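Local coordinates for siderophore periplasmic binding protein (Thermobifida fusca, PDB 5DH0), which probably binds the iron-loaded siderophore fuscachelin outside the cell membrane and delivers it to an import system, at residues A[187-192]-A[245-250]; A[200-205]-A[220-225]. All blocks are in the same frame, centred on the assembly; numbering follows the deposited sequence.

Interaction 1: A[187-192]-A[245-250]; sequences TFALVF and DVIFYE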
ATOM      1  N   THR A 187      -4.748  -4.539  -5.102  1.00 41.93           N
ATOM      2  CA  THR A 187      -4.164  -3.225  -5.311  1.00 39.18           C
ATOM      3  C   THR A 187      -4.059  -2.929  -6.807  1.00 38.26           C
ATOM      4  O   THR A 187      -3.469  -3.709  -7.557  1.00 34.32           O
ATOM      5  CB  THR A 187      -2.788  -3.135  -4.661  1.00 39.80           C
ATOM      6  OG1 THR A 187      -2.918  -3.401  -3.260  1.00 42.75           O
ATOM      7  CG2 THR A 187      -2.185  -1.744  -4.861  1.00 37.03           C
ATOM      8  N   PHE A 188      -4.655  -1.813  -7.230  1.00 37.19           N
ATOM      9  CA  PHE A 188      -4.628  -1.370  -8.625  1.00 31.53           C
ATOM     10  C   PHE A 188      -3.602  -0.281  -8.896  1.00 33.90           C
ATOM     11  O   PHE A 188      -3.151   0.417  -7.981  1.00 34.32           O
ATOM     12  CB  PHE A 188      -6.001  -0.850  -9.044  1.00 31.47           C
ATOM     13  CG  PHE A 188      -7.029  -1.911  -9.150  1.00 38.18           C
ATOM     14  CD1 PHE A 188      -7.699  -2.362  -8.022  1.00 37.97           C
ATOM     15  CD2 PHE A 188      -7.326  -2.478 -10.376  1.00 36.76           C
ATOM     16  CE1 PHE A 188      -8.640  -3.359  -8.125  1.00 41.08           C
ATOM     17  CE2 PHE A 188      -8.270  -3.471 -10.479  1.00 39.67           C
ATOM     18  CZ  PHE A 188      -8.929  -3.912  -9.350  1.00 46.88           C
ATOM     19  N   ALA A 189      -3.247  -0.124 -10.167  1.00 35.14           N
ATOM     20  CA  ALA A 189      -2.432   1.007 -10.597  1.00 30.34           C
ATOM     21  C   ALA A 189      -2.817   1.384 -12.010  1.00 31.11           C
ATOM     22  O   ALA A 189      -3.036   0.509 -12.851  1.00 30.83           O
ATOM     23  CB  ALA A 189      -0.968   0.684 -10.517  1.00 31.44           C
ATOM     24  N   LEU A 190      -2.931   2.687 -12.257  1.00 30.48           N
ATOM     25  CA  LEU A 190      -3.190   3.188 -13.594  1.00 31.17           C
ATOM     26  C   LEU A 190      -1.993   4.015 -14.066  1.00 31.28           C
ATOM     27  O   LEU A 190      -1.598   5.004 -13.430  1.00 30.75           O
ATOM     28  CB  LEU A 190      -4.469   4.013 -13.639  1.00 30.69           C
ATOM     29  CG  LEU A 190      -4.616   4.717 -14.988  1.00 31.95           C
ATOM     30  CD1 LEU A 190      -4.678   3.705 -16.139  1.00 29.92           C
ATOM     31  CD2 LEU A 190      -5.820   5.648 -14.997  1.00 31.86           C
ATOM     32  N   VAL A 191      -1.400   3.588 -15.181  1.00 30.74           N
ATOM     33  CA  VAL A 191      -0.165   4.203 -15.659  1.00 31.39           C
ATOM     34  C   VAL A 191      -0.307   4.686 -17.088  1.00 29.70           C
ATOM     35  O   VAL A 191      -1.153   4.179 -17.827  1.00 28.41           O
ATOM     36  CB  VAL A 191       1.037   3.216 -15.580  1.00 31.32           C
ATOM     37  CG1 VAL A 191       1.230   2.673 -14.139  1.00 27.88           C
ATOM     38  CG2 VAL A 191       0.874   2.076 -16.587  1.00 27.07           C
ATOM     39  N   PHE A 192       0.520   5.667 -17.468  1.00 28.61           N
ATOM     40  CA  PHE A 192       0.719   6.028 -18.882  1.00 31.32           C
ATOM     41  C   PHE A 192       2.163   6.489 -19.126  1.00 30.03           C
ATOM     42  O   PHE A 192       2.857   6.922 -18.203  1.00 28.35           O
ATOM     43  CB  PHE A 192      -0.291   7.106 -19.348  1.00 30.59           C
ATOM     44  CG  PHE A 192      -0.185   8.424 -18.624  1.00 35.50           C
ATOM     45  CD1 PHE A 192      -0.947   8.674 -17.494  1.00 36.36           C
ATOM     46  CD2 PHE A 192       0.651   9.440 -19.096  1.00 33.05           C
ATOM     47  CE1 PHE A 192      -0.862   9.896 -16.837  1.00 34.63           C
ATOM     48  CE2 PHE A 192       0.734  10.657 -18.435  1.00 30.46           C
ATOM     49  CZ  PHE A 192      -0.020  10.883 -17.312  1.00 41.66           C
ATOM     50  N   ASP A 245      -1.296  -5.492  -7.800  1.00 40.29           N
ATOM     51  CA  ASP A 245      -1.711  -6.817  -8.239  1.00 38.27           C
ATOM     52  C   ASP A 245      -2.194  -6.756  -9.682  1.00 36.89           C
ATOM     53  O   ASP A 245      -2.094  -7.717 -10.431  1.00 41.92           O
ATOM     54  CB  ASP A 245      -2.837  -7.356  -7.338  1.00 40.04           C
ATOM     55  CG  ASP A 245      -2.456  -7.372  -5.860  1.00 46.34           C
ATOM     56  OD1 ASP A 245      -1.314  -7.757  -5.528  1.00 50.43           O
ATOM     57  OD2 ASP A 245      -3.303  -6.985  -5.022  1.00 49.95           O
ATOM     58  N   VAL A 246      -2.752  -5.606 -10.040  1.00 37.08           N
ATOM     59  CA  VAL A 246      -3.347  -5.351 -11.341  1.00 36.18           C
ATOM     60  C   VAL A 246      -2.886  -3.990 -11.848  1.00 38.25           C
ATOM     61  O   VAL A 246      -2.943  -2.984 -11.130  1.00 34.23           O
ATOM     62  CB  VAL A 246      -4.883  -5.359 -11.290  1.00 38.18           C
ATOM     63  CG1 VAL A 246      -5.466  -4.946 -12.648  1.00 33.64           C
ATOM     64  CG2 VAL A 246      -5.393  -6.720 -10.861  1.00 36.52           C
ATOM     65  N   ILE A 247      -2.423  -3.966 -13.090  1.00 34.90           N
ATOM     66  CA  ILE A 247      -1.961  -2.737 -13.687  1.00 32.12           C
ATOM     67  C   ILE A 247      -2.776  -2.433 -14.930  1.00 31.51           C
ATOM     68  O   ILE A 247      -2.891  -3.271 -15.818  1.00 34.22           O
ATOM     69  CB  ILE A 247      -0.473  -2.822 -14.040  1.00 35.94           C
ATOM     70  CG1 ILE A 247       0.365  -2.913 -12.766  1.00 34.76           C
ATOM     71  CG2 ILE A 247      -0.049  -1.618 -14.859  1.00 32.54           C
ATOM     72  CD1 ILE A 247       1.886  -2.921 -13.054  1.00 36.80           C
ATOM     73  N   PHE A 248      -3.362  -1.240 -14.963  1.00 28.58           N
ATOM     74  CA  PHE A 248      -3.986  -0.697 -16.167  1.00 30.66           C
ATOM     75  C   PHE A 248      -3.033   0.279 -16.866  1.00 31.59           C
ATOM     76  O   PHE A 248      -2.317   1.049 -16.203  1.00 27.14           O
ATOM     77  CB  PHE A 248      -5.276   0.044 -15.825  1.00 32.32           C
ATOM     78  CG  PHE A 248      -6.442  -0.842 -15.527  1.00 31.32           C
ATOM     79  CD1 PHE A 248      -7.137  -1.469 -16.557  1.00 31.92           C
ATOM     80  CD2 PHE A 248      -6.881  -1.007 -14.221  1.00 34.40           C
ATOM     81  CE1 PHE A 248      -8.240  -2.280 -16.276  1.00 37.50           C
ATOM     82  CE2 PHE A 248      -7.981  -1.806 -13.932  1.00 31.88           C
ATOM     83  CZ  PHE A 248      -8.659  -2.444 -14.957  1.00 43.25           C
ATOM     84  N   TYR A 249      -3.032   0.265 -18.193  1.00 27.91           N
ATOM     85  CA  TYR A 249      -2.327   1.297 -18.952  1.00 29.00           C
ATOM     86  C   TYR A 249      -3.320   2.000 -19.879  1.00 26.08           C
ATOM     87  O   TYR A 249      -4.131   1.370 -20.540  1.00 27.84           O
ATOM     88  CB  TYR A 249      -1.124   0.708 -19.748  1.00 27.61           C
ATOM     89  CG  TYR A 249      -1.462  -0.423 -20.716  1.00 29.31           C
ATOM     90  CD1 TYR A 249      -1.414  -1.759 -20.316  1.00 34.02           C
ATOM     91  CD2 TYR A 249      -1.827  -0.160 -22.025  1.00 28.74           C
ATOM     92  CE1 TYR A 249      -1.732  -2.788 -21.197  1.00 27.90           C
ATOM     93  CE2 TYR A 249      -2.140  -1.184 -22.894  1.00 29.24           C
ATOM     94  CZ  TYR A 249      -2.091  -2.487 -22.478  1.00 37.18           C
ATOM     95  OH  TYR A 249      -2.407  -3.482 -23.361  1.00 49.18           O
ATOM     96  N   GLU A 250      -3.249   3.317 -19.933  1.00 30.99           N
ATOM     97  CA  GLU A 250      -4.090   4.085 -20.845  1.00 34.01           C
ATOM     98  C   GLU A 250      -3.872   3.728 -22.318  1.00 35.50           C
ATOM     99  O   GLU A 250      -2.742   3.512 -22.763  1.00 32.44           O
ATOM    100  CB  GLU A 250      -3.846   5.579 -20.612  1.00 35.57           C
ATOM    101  CG  GLU A 250      -4.264   6.008 -19.194  1.00 40.21           C
ATOM    102  CD  GLU A 250      -4.198   7.511 -18.968  1.00 47.92           C
ATOM    103  OE1 GLU A 250      -3.558   8.195 -19.812  1.00 49.43           O
ATOM    104  OE2 GLU A 250      -4.792   8.001 -17.954  1.00 45.29           O
TER
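F188 to V191 lie beside V246 to Y249 in parallel register, so segment 187-192 and strand 246-250 run side by side in the sheet of the C-terminal lobe, with D245 just before the second strand. Backbone bonds do most of the joining. V191 sends its N to F248 O (2.9 Å), while A189 O and V191 O accept from F248 N and E250 N; A189 N to V246 O is weak. At the start, T187 O takes two donors, D245 N (2.8 Å) and V246 N (3.2 Å). D245 suits this end: its OD2 accepts T187 N at 2.8 Å, reached from above the carboxylate plane.

On the face carrying F188, L190, V246 and F248 the contacts are apolar. CD2 of F188 lies against V246 CG1 (3.8 Å) and meets the ring edge of F248 at CE2 (3.7 Å), the two side chains lying side by side and pointing the same way. L190, its CG anti to the backbone N (chi1 171°), lays CD1 on F248 CB at 3.7 Å. Helix 292-307 covers F188, V246 and F248. On the other face small A189 sits beside I247, and V191 CG2 beside Y249 CB.

The last pair is mixed: the E250 carboxylate lies alongside the F192 ring, their planes 15° apart, with OE1 3.5 Å from F192 CB; OE2 is hydrogen-bonded to S287. Backbone bonding thus fixes the register, and the buried aromatic and aliphatic side chains probably keep water from it, with acidic side chains kept to the ends.

Interaction 2: A[200-205]-A[220-225]; sequences VVNTNA and KAQQPA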
ATOM      1  N   VAL A 200       2.093   7.540 -12.917  1.00 31.58           N
ATOM      2  CA  VAL A 200       1.081   6.783 -12.173  1.00 30.71           C
ATOM      3  C   VAL A 200      -0.036   7.738 -11.759  1.00 28.76           C
ATOM      4  O   VAL A 200       0.217   8.730 -11.073  1.00 29.20           O
ATOM      5  CB  VAL A 200       1.669   6.093 -10.916  1.00 29.47           C
ATOM      6  CG1 VAL A 200       0.590   5.226 -10.216  1.00 30.19           C
ATOM      7  CG2 VAL A 200       2.912   5.259 -11.284  1.00 26.77           C
ATOM      8  N   VAL A 201      -1.264   7.460 -12.189  1.00 26.23           N
ATOM      9  CA  VAL A 201      -2.369   8.395 -11.977  1.00 25.91           C
ATOM     10  C   VAL A 201      -2.848   8.381 -10.522  1.00 28.67           C
ATOM     11  O   VAL A 201      -2.834   7.347  -9.860  1.00 28.48           O
ATOM     12  CB  VAL A 201      -3.526   8.081 -12.938  1.00 29.70           C
ATOM     13  CG1 VAL A 201      -4.759   8.964 -12.654  1.00 26.07           C
ATOM     14  CG2 VAL A 201      -3.034   8.259 -14.388  1.00 28.48           C
ATOM     15  N   ASN A 202      -3.230   9.556 -10.031  1.00 28.47           N
ATOM     16  CA  ASN A 202      -3.600   9.769  -8.643  1.00 30.38           C
ATOM     17  C   ASN A 202      -5.115   9.532  -8.396  1.00 30.95           C
ATOM     18  O   ASN A 202      -5.896   9.375  -9.341  1.00 29.33           O
ATOM     19  CB  ASN A 202      -3.188  11.190  -8.238  1.00 28.78           C
ATOM     20  CG  ASN A 202      -2.968  11.345  -6.724  1.00 32.24           C
ATOM     21  OD1 ASN A 202      -2.855  10.367  -5.987  1.00 32.82           O
ATOM     22  ND2 ASN A 202      -2.886  12.583  -6.271  1.00 31.36           N
ATOM     23  N   THR A 203      -5.520   9.502  -7.131  1.00 30.56           N
ATOM     24  CA  THR A 203      -6.925   9.233  -6.765  1.00 31.34           C
ATOM     25  C   THR A 203      -7.881  10.354  -7.157  1.00 29.49           C
ATOM     26  O   THR A 203      -9.088  10.169  -7.145  1.00 31.51           O
ATOM     27  CB  THR A 203      -7.071   9.010  -5.252  1.00 29.20           C
ATOM     28  OG1 THR A 203      -6.630  10.189  -4.568  1.00 31.30           O
ATOM     29  CG2 THR A 203      -6.226   7.801  -4.790  1.00 22.17           C
ATOM     30  N   ASN A 204      -7.345  11.515  -7.513  1.00 29.88           N
ATOM     31  CA  ASN A 204      -8.180  12.660  -7.852  1.00 27.99           C
ATOM     32  C   ASN A 204      -8.317  12.922  -9.349  1.00 31.98           C
ATOM     33  O   ASN A 204      -8.806  13.978  -9.739  1.00 35.37           O
ATOM     34  CB  ASN A 204      -7.626  13.925  -7.174  1.00 25.75           C
ATOM     35  CG  ASN A 204      -6.199  14.260  -7.617  1.00 36.20           C
ATOM     36  OD1 ASN A 204      -5.517  13.461  -8.276  1.00 33.43           O
ATOM     37  ND2 ASN A 204      -5.736  15.445  -7.242  1.00 38.92           N
ATOM     38  N   ALA A 205      -7.878  11.993 -10.197  1.00 31.25           N
ATOM     39  CA  ALA A 205      -7.866  12.296 -11.639  1.00 33.25           C
ATOM     40  C   ALA A 205      -8.190  11.101 -12.539  1.00 28.56           C
ATOM     41  O   ALA A 205      -7.776   9.972 -12.254  1.00 28.28           O
ATOM     42  CB  ALA A 205      -6.518  12.874 -12.031  1.00 29.68           C
ATOM     43  N   LYS A 220       1.031   2.455  -3.748  1.00 35.53           N
ATOM     44  CA  LYS A 220       1.872   3.480  -3.106  1.00 38.18           C
ATOM     45  C   LYS A 220       2.553   4.437  -4.103  1.00 39.24           C
ATOM     46  O   LYS A 220       3.025   5.513  -3.717  1.00 37.47           O
ATOM     47  CB  LYS A 220       2.978   2.819  -2.282  1.00 38.06           C
ATOM     48  CG  LYS A 220       4.030   2.226  -3.193  1.00 39.51           C
ATOM     49  CD  LYS A 220       5.148   1.500  -2.508  1.00 43.36           C
ATOM     50  CE  LYS A 220       5.959   0.785  -3.574  1.00 44.43           C
ATOM     51  NZ  LYS A 220       7.036  -0.065  -3.031  1.00 51.38           N
ATOM     52  N   ALA A 221       2.630   4.034  -5.371  1.00 34.10           N
ATOM     53  CA  ALA A 221       3.300   4.844  -6.376  1.00 36.57           C
ATOM     54  C   ALA A 221       2.588   6.177  -6.598  1.00 37.31           C
ATOM     55  O   ALA A 221       3.221   7.149  -6.999  1.00 38.61           O
ATOM     56  CB  ALA A 221       3.423   4.074  -7.687  1.00 36.10           C
ATOM     57  N   GLN A 222       1.279   6.232  -6.343  1.00 33.21           N
ATOM     58  CA  GLN A 222       0.551   7.508  -6.377  1.00 32.57           C
ATOM     59  C   GLN A 222       1.029   8.531  -5.365  1.00 35.02           C
ATOM     60  O   GLN A 222       0.939   9.734  -5.610  1.00 37.49           O
ATOM     61  CB  GLN A 222      -0.934   7.324  -6.108  1.00 33.34           C
ATOM     62  CG  GLN A 222      -1.630   6.326  -6.945  1.00 35.25           C
ATOM     63  CD  GLN A 222      -3.061   6.213  -6.536  1.00 36.02           C
ATOM     64  OE1 GLN A 222      -3.353   5.914  -5.373  1.00 48.08           O
ATOM     65  NE2 GLN A 222      -3.977   6.470  -7.479  1.00 29.83           N
ATOM     66  N   GLN A 223       1.485   8.071  -4.209  1.00 30.02           N
ATOM     67  CA  GLN A 223       1.699   8.992  -3.094  1.00 36.52           C
ATOM     68  C   GLN A 223       2.581  10.228  -3.365  1.00 38.29           C
ATOM     69  O   GLN A 223       2.218  11.321  -2.929  1.00 38.57           O
ATOM     70  CB  GLN A 223       2.237   8.206  -1.896  1.00 37.25           C
ATOM     71  CG  GLN A 223       1.178   7.252  -1.329  1.00 40.63           C
ATOM     72  CD  GLN A 223      -0.177   7.956  -1.120  1.00 46.93           C
ATOM     73  OE1 GLN A 223      -1.109   7.808  -1.924  1.00 47.70           O
ATOM     74  NE2 GLN A 223      -0.280   8.733  -0.044  1.00 49.17           N
ATOM     75  N   PRO A 224       3.711  10.089  -4.096  1.00 36.29           N
ATOM     76  CA  PRO A 224       4.497  11.314  -4.328  1.00 36.86           C
ATOM     77  C   PRO A 224       3.750  12.394  -5.114  1.00 36.81           C
ATOM     78  O   PRO A 224       4.246  13.503  -5.208  1.00 36.32           O
ATOM     79  CB  PRO A 224       5.714  10.814  -5.128  1.00 33.93           C
ATOM     80  CG  PRO A 224       5.840   9.388  -4.744  1.00 37.94           C
ATOM     81  CD  PRO A 224       4.426   8.892  -4.572  1.00 34.61           C
ATOM     82  N   ALA A 225       2.581  12.087  -5.660  1.00 35.65           N
ATOM     83  CA  ALA A 225       1.855  13.074  -6.432  1.00 32.84           C
ATOM     84  C   ALA A 225       1.274  14.180  -5.548  1.00 33.50           C
ATOM     85  O   ALA A 225       0.969  15.264  -6.041  1.00 32.29           O
ATOM     86  CB  ALA A 225       0.745  12.408  -7.238  1.00 31.53           C
TER
HETATM   87  O   HOH W   1      -2.854   9.952  -2.890  1.00 48.28           O
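Q222 NE2 donates to V201 O at 2.8 Å, a nearly straight bond (166°) that uses a lone pair in the carbonyl plane and lies close to the plane of the Q222 amide. It ties a 3-10 segment, 220-225, to the place where strand 197-201 ends and the chain enters a type I beta turn from N202 to A205. Glutamine suits the task because its chain, extended beyond CG (chi2 178°), carries an N-H across to a main-chain carbonyl. T203 crosses that chain at about a right angle, its CG2 3.5 Å from Q222 OE1. With an alanine in place of Q222, V201 O is likely to lose this donor and a gap to open beside T203 CG2.

Beside the bond, V200 points toward the 3-10 segment and sets CG2 on A221 CB (3.8 Å); a small side chain here is consistent with the close approach of the backbones. A225 CB lies against the N202 amide, 3.8 Å from N202 ND2.

N202 is held from several directions. Its ND2 donates to the backbone oxygens of N228 and G226, its OD1 takes a weak bond from T203 N, and its amide plane stands 88° from that of Q222. Q223 also reaches outward, its NE2 bonding E101 O of the second subunit. Between the two segments one water donates both its hydrogens, to N202 OD1 at 3.1 Å and to Q223 OE1 at 2.9 Å.

Both contacts belong to the C-terminal lobe and have their centres about 11 Å apart. Along the chain the order is 187-192, 200-205, 220-225, 245-250, so interaction 2 falls wholly within the 52 residues that separate the two segments of interaction 1. Strands 187-193 and 197-201 follow each other as antiparallel neighbours, and this puts both contacts on one mixed sheet: L190 O probably accepts a hydrogen bond from V201 N, and F192 packs on V201. Interaction 1 forms a parallel pairing within that sheet, whereas interaction 2 fastens a 3-10 segment to its strand 197-201. Together they shape one of the two lobes between which proteins of this family typically hold their ligand.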